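Local atomic coordinates of GTN Reductase (Agrobacterium tumefaciens, PDB entry 5N6G), a protein that probably reduces activated carbon-carbon double bonds with FMN as cofactor, as an ene-reductase of the Old Yellow Enzyme family. Residues Thr25-Asn38 with Pro353-Asp365. Residues are numbered along the deposited sequence; the frame is centred on the assembly and turned at random.
Sequences TRNRSPGAIPNNLN and PTFYGGGAEGYTD. With FMN (flavin mononucleotide), chain B; 8OZ (2-Phenylacrylic acid), chain C.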
# COMPACT_ATOMS: atom_id res chain seq x y z
N THR A 25 -6.91 -0.01 4.92
CA THR A 25 -7.61 -1.23 5.34
C THR A 25 -8.77 -0.90 6.27
O THR A 25 -8.61 -0.23 7.30
CB THR A 25 -6.61 -2.16 6.05
OG1 THR A 25 -5.64 -2.60 5.09
CG2 THR A 25 -7.29 -3.39 6.64
N ARG A 26 -9.97 -1.36 5.89
CA ARG A 26 -11.16 -1.10 6.69
C ARG A 26 -11.89 -2.36 7.13
O ARG A 26 -12.81 -2.26 7.93
CB ARG A 26 -12.15 -0.20 5.92
CG ARG A 26 -11.52 1.04 5.24
CD ARG A 26 -10.86 2.00 6.21
NE ARG A 26 -11.78 2.40 7.27
CZ ARG A 26 -12.67 3.38 7.19
NH1 ARG A 26 -12.75 4.13 6.09
NH2 ARG A 26 -13.47 3.63 8.19
N ASN A 27 -11.49 -3.54 6.65
CA ASN A 27 -12.05 -4.84 7.05
C ASN A 27 -13.58 -4.90 6.94
O ASN A 27 -14.28 -5.36 7.85
CB ASN A 27 -11.63 -5.19 8.47
CG ASN A 27 -10.16 -5.02 8.69
OD1 ASN A 27 -9.73 -3.97 9.17
ND2 ASN A 27 -9.38 -6.03 8.35
N ARG A 28 -14.08 -4.47 5.79
CA ARG A 28 -15.51 -4.44 5.55
C ARG A 28 -15.88 -5.23 4.30
O ARG A 28 -16.87 -4.92 3.63
CB ARG A 28 -15.98 -3.00 5.46
CG ARG A 28 -16.15 -2.41 6.87
CD ARG A 28 -16.29 -0.95 6.75
NE ARG A 28 -16.76 -0.21 7.92
CZ ARG A 28 -15.96 0.36 8.82
NH1 ARG A 28 -14.66 0.21 8.76
NH2 ARG A 28 -16.47 1.13 9.77
N SER A 29 -15.12 -6.28 3.98
CA SER A 29 -15.38 -7.12 2.81
C SER A 29 -15.37 -8.60 3.19
O SER A 29 -14.44 -9.34 2.85
CB SER A 29 -14.35 -6.83 1.71
OG SER A 29 -14.35 -5.45 1.39
N PRO A 30 -16.41 -9.07 3.87
CA PRO A 30 -16.50 -10.49 4.21
C PRO A 30 -16.34 -11.39 2.99
O PRO A 30 -16.84 -11.10 1.90
CB PRO A 30 -17.90 -10.62 4.83
CG PRO A 30 -18.22 -9.26 5.33
CD PRO A 30 -17.56 -8.31 4.40
N GLY A 31 -15.63 -12.50 3.20
CA GLY A 31 -15.39 -13.44 2.13
C GLY A 31 -14.36 -12.99 1.14
O GLY A 31 -14.21 -13.64 0.09
N ALA A 32 -13.68 -11.88 1.41
CA ALA A 32 -12.64 -11.36 0.53
C ALA A 32 -13.21 -10.84 -0.79
O ALA A 32 -12.51 -10.83 -1.81
CB ALA A 32 -11.56 -12.41 0.25
N ILE A 33 -14.46 -10.38 -0.77
CA ILE A 33 -15.19 -9.96 -1.96
C ILE A 33 -15.72 -8.56 -1.72
O ILE A 33 -16.49 -8.34 -0.78
CB ILE A 33 -16.35 -10.93 -2.29
CG1 ILE A 33 -15.79 -12.33 -2.60
CG2 ILE A 33 -17.19 -10.43 -3.46
CD1 ILE A 33 -16.85 -13.43 -2.57
N PRO A 34 -15.35 -7.56 -2.53
CA PRO A 34 -15.96 -6.24 -2.37
C PRO A 34 -17.46 -6.29 -2.60
O PRO A 34 -17.95 -7.03 -3.46
CB PRO A 34 -15.27 -5.38 -3.45
CG PRO A 34 -14.01 -6.10 -3.76
CD PRO A 34 -14.38 -7.56 -3.64
N ASN A 35 -18.18 -5.44 -1.86
CA ASN A 35 -19.63 -5.45 -1.88
C ASN A 35 -20.18 -4.06 -2.19
O ASN A 35 -19.42 -3.15 -2.56
CB ASN A 35 -20.14 -5.99 -0.55
CG ASN A 35 -19.61 -5.20 0.62
OD1 ASN A 35 -19.58 -3.96 0.59
ND2 ASN A 35 -19.12 -5.90 1.64
N ASN A 36 -21.50 -3.88 -2.12
CA ASN A 36 -22.09 -2.61 -2.55
C ASN A 36 -21.73 -1.46 -1.62
O ASN A 36 -21.56 -0.31 -2.06
CB ASN A 36 -23.60 -2.74 -2.64
CG ASN A 36 -24.04 -3.59 -3.79
OD1 ASN A 36 -23.25 -3.89 -4.68
ND2 ASN A 36 -25.30 -3.94 -3.81
N LEU A 37 -21.63 -1.74 -0.31
CA LEU A 37 -21.21 -0.69 0.63
C LEU A 37 -19.80 -0.21 0.32
O LEU A 37 -19.52 1.00 0.36
CB LEU A 37 -21.30 -1.21 2.07
CG LEU A 37 -21.14 -0.14 3.16
CD1 LEU A 37 -22.29 0.82 3.17
CD2 LEU A 37 -20.99 -0.81 4.52
N ASN A 38 -18.89 -1.14 0.00
CA ASN A 38 -17.54 -0.78 -0.41
C ASN A 38 -17.58 0.14 -1.62
O ASN A 38 -16.78 1.08 -1.73
CB ASN A 38 -16.73 -2.03 -0.75
CG ASN A 38 -16.59 -3.04 0.38
OD1 ASN A 38 -16.49 -4.25 0.13
ND2 ASN A 38 -16.54 -2.57 1.61
N PRO A 353 -12.46 4.46 16.59
CA PRO A 353 -13.12 3.19 16.93
C PRO A 353 -13.84 2.52 15.77
O PRO A 353 -14.16 1.33 15.88
CB PRO A 353 -14.11 3.58 18.03
CG PRO A 353 -13.50 4.78 18.65
CD PRO A 353 -12.82 5.53 17.54
N THR A 354 -14.17 3.25 14.70
CA THR A 354 -14.82 2.66 13.54
C THR A 354 -13.88 2.55 12.34
O THR A 354 -14.34 2.33 11.21
CB THR A 354 -16.10 3.43 13.19
OG1 THR A 354 -15.82 4.83 13.05
CG2 THR A 354 -17.16 3.24 14.26
N PHE A 355 -12.57 2.66 12.56
CA PHE A 355 -11.65 2.46 11.45
C PHE A 355 -11.76 1.04 10.89
O PHE A 355 -11.78 0.86 9.67
CB PHE A 355 -10.19 2.71 11.87
CG PHE A 355 -9.79 4.18 11.98
CD1 PHE A 355 -10.69 5.20 11.74
CD2 PHE A 355 -8.49 4.50 12.31
CE1 PHE A 355 -10.31 6.54 11.85
CE2 PHE A 355 -8.10 5.83 12.41
CZ PHE A 355 -9.01 6.86 12.19
N TYR A 356 -11.84 0.04 11.77
CA TYR A 356 -11.70 -1.36 11.35
C TYR A 356 -12.96 -2.14 11.66
O TYR A 356 -13.40 -2.18 12.81
CB TYR A 356 -10.52 -2.02 12.06
CG TYR A 356 -9.25 -1.22 11.96
CD1 TYR A 356 -8.59 -1.10 10.75
CD2 TYR A 356 -8.73 -0.57 13.06
CE1 TYR A 356 -7.45 -0.36 10.64
CE2 TYR A 356 -7.58 0.17 12.97
CZ TYR A 356 -6.95 0.27 11.75
OH TYR A 356 -5.79 1.00 11.64
N GLY A 357 -13.50 -2.79 10.63
CA GLY A 357 -14.65 -3.66 10.80
C GLY A 357 -15.94 -2.88 10.92
O GLY A 357 -15.98 -1.65 10.84
N GLY A 358 -17.01 -3.63 11.14
CA GLY A 358 -18.32 -3.01 11.30
C GLY A 358 -18.99 -2.75 9.96
O GLY A 358 -18.81 -3.48 8.98
N GLY A 359 -19.78 -1.68 9.91
CA GLY A 359 -20.62 -1.39 8.77
C GLY A 359 -20.52 0.07 8.36
O GLY A 359 -19.44 0.66 8.31
N ALA A 360 -21.67 0.63 7.98
CA ALA A 360 -21.68 1.96 7.38
C ALA A 360 -21.20 3.02 8.36
O ALA A 360 -20.59 4.02 7.96
CB ALA A 360 -23.08 2.31 6.90
N GLU A 361 -21.46 2.82 9.65
CA GLU A 361 -21.10 3.82 10.64
C GLU A 361 -19.58 3.99 10.68
O GLU A 361 -18.83 3.02 10.83
CB GLU A 361 -21.63 3.42 12.01
CG GLU A 361 -21.44 4.46 13.08
CD GLU A 361 -22.27 4.18 14.33
OE1 GLU A 361 -22.66 3.01 14.52
OE2 GLU A 361 -22.53 5.13 15.10
N GLY A 362 -19.13 5.24 10.54
CA GLY A 362 -17.70 5.51 10.45
C GLY A 362 -17.06 5.08 9.16
O GLY A 362 -15.83 4.92 9.10
N TYR A 363 -17.86 4.91 8.10
CA TYR A 363 -17.37 4.41 6.82
C TYR A 363 -17.97 5.24 5.69
O TYR A 363 -17.26 5.99 5.02
CB TYR A 363 -17.73 2.93 6.69
CG TYR A 363 -17.17 2.19 5.51
CD1 TYR A 363 -15.82 2.14 5.24
CD2 TYR A 363 -18.02 1.49 4.67
CE1 TYR A 363 -15.33 1.44 4.16
CE2 TYR A 363 -17.55 0.78 3.60
CZ TYR A 363 -16.21 0.76 3.33
OH TYR A 363 -15.71 0.04 2.26
N THR A 364 -19.28 5.13 5.50
CA THR A 364 -19.96 5.87 4.44
C THR A 364 -20.83 7.00 4.97
O THR A 364 -21.51 7.68 4.17
CB THR A 364 -20.83 4.91 3.62
OG1 THR A 364 -21.61 4.12 4.53
CG2 THR A 364 -20.00 3.99 2.76
N ASP A 365 -20.85 7.24 6.28
CA ASP A 365 -21.75 8.25 6.84
C ASP A 365 -21.03 9.50 7.31
O ASP A 365 -21.64 10.31 8.01
CB ASP A 365 -22.57 7.65 7.99
CG ASP A 365 -21.72 7.31 9.20
OD1 ASP A 365 -20.48 7.24 9.07
OD2 ASP A 365 -22.31 7.14 10.28
N1 FMN B . -1.12 1.64 4.66
C2 FMN B . -1.00 0.79 3.59
O2 FMN B . 0.01 0.80 2.85
N3 FMN B . -2.03 -0.08 3.30
C4 FMN B . -3.20 -0.22 4.03
O4 FMN B . -4.08 -0.99 3.66
C4A FMN B . -3.30 0.66 5.17
N5 FMN B . -4.39 0.62 5.90
C5A FMN B . -4.54 1.57 6.89
C6 FMN B . -5.74 1.61 7.59
C7 FMN B . -6.00 2.61 8.51
C7M FMN B . -7.33 2.63 9.22
C8 FMN B . -5.03 3.60 8.75
C8M FMN B . -5.30 4.74 9.70
C9 FMN B . -3.82 3.55 8.07
C9A FMN B . -3.57 2.55 7.14
N10 FMN B . -2.40 2.54 6.35
C10 FMN B . -2.22 1.59 5.38
C1' FMN B . -1.47 3.67 6.47
C2' FMN B . -2.00 4.88 5.71
O2' FMN B . -2.02 4.62 4.30
C3' FMN B . -1.18 6.15 5.96
O3' FMN B . 0.19 5.90 5.64
C4' FMN B . -1.26 6.66 7.40
O4' FMN B . -2.62 6.79 7.80
C5' FMN B . -0.50 7.96 7.59
O5' FMN B . -1.09 9.01 6.78
P FMN B . -2.04 10.19 7.36
O1P FMN B . -1.18 10.96 8.33
O2P FMN B . -3.18 9.47 8.08
O3P FMN B . -2.46 10.95 6.16
C4 8OZ C . -3.88 -1.01 9.52
C5 8OZ C . -4.53 -2.17 9.87
C6 8OZ C . -4.29 -3.32 9.15
C7 8OZ C . -3.42 -3.32 8.08
C8 8OZ C . -0.61 -1.39 6.53
C 8OZ C . -2.31 -2.73 5.38
O 8OZ C . 0.03 -1.22 5.53
C1 8OZ C . -1.93 -2.11 6.48
C2 8OZ C . -2.78 -2.15 7.71
C3 8OZ C . -3.00 -0.99 8.45
O1 8OZ C . -0.20 -1.00 7.71
O HOH W 1 -14.65 6.27 6.06
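Two arginines of one loop, Arg28 and Arg26, spend their guanidinium groups on backbone carbonyls of residues 353-365, with no carboxylate taking part across the contact. Arg28 meets Thr354 O end-on, NH2 at 2.8 Å and NH1 at 3.3 Å, while its NE donates to Gly359 O at 2.8 Å; these oxygens lie near the guanidinium plane, and weaker bonds reach Phe355 O and Glu361 O. The chain runs extended from CG to NE (chi2 167°, chi3 166°), passing CD over the centre of the Tyr363 ring in a CH-pi contact, 3.4 Å from the centroid, and carrying the guanidinium beyond it, its plane only 10° from that of the ring. Arg26, bent at chi2 and chi3, comes to the edge of the same ring. Its NE points almost straight at an in-plane lone pair of Phe355 O, 2.9 Å away, and NH2 reaches Gly362 O at 2.8 Å; NH1 is held by a water bound to Tyr363 O and by Tyr41. The enzyme is a TIM barrel of eight parallel strands, and here the loop leaving the first strand, 19-21, is tied to the C-terminal loop after helix 337-343. Both loops reach the flavin: Thr25 N donates to FMN N5 and Thr25 OG1 to FMN O4, and the Tyr356 hydroxyl lies beside the flavin methyl C7M and the phenyl ring of 2-phenylacrylic acid. Nearby, Gly357 N donates to Arg26 O. At the far end Leu37 packs its CG against the ring edge of Tyr363, whose hydroxyl accepts from Asn38 ND2 at 2.8 Å. That amide stands nearly perpendicular to the ring; Asn38 OD1 accepts from Asn35 N while Asn38 N donates to Asn35 OD1, the capping box in which Asn35 is the N-cap of helix 36-43.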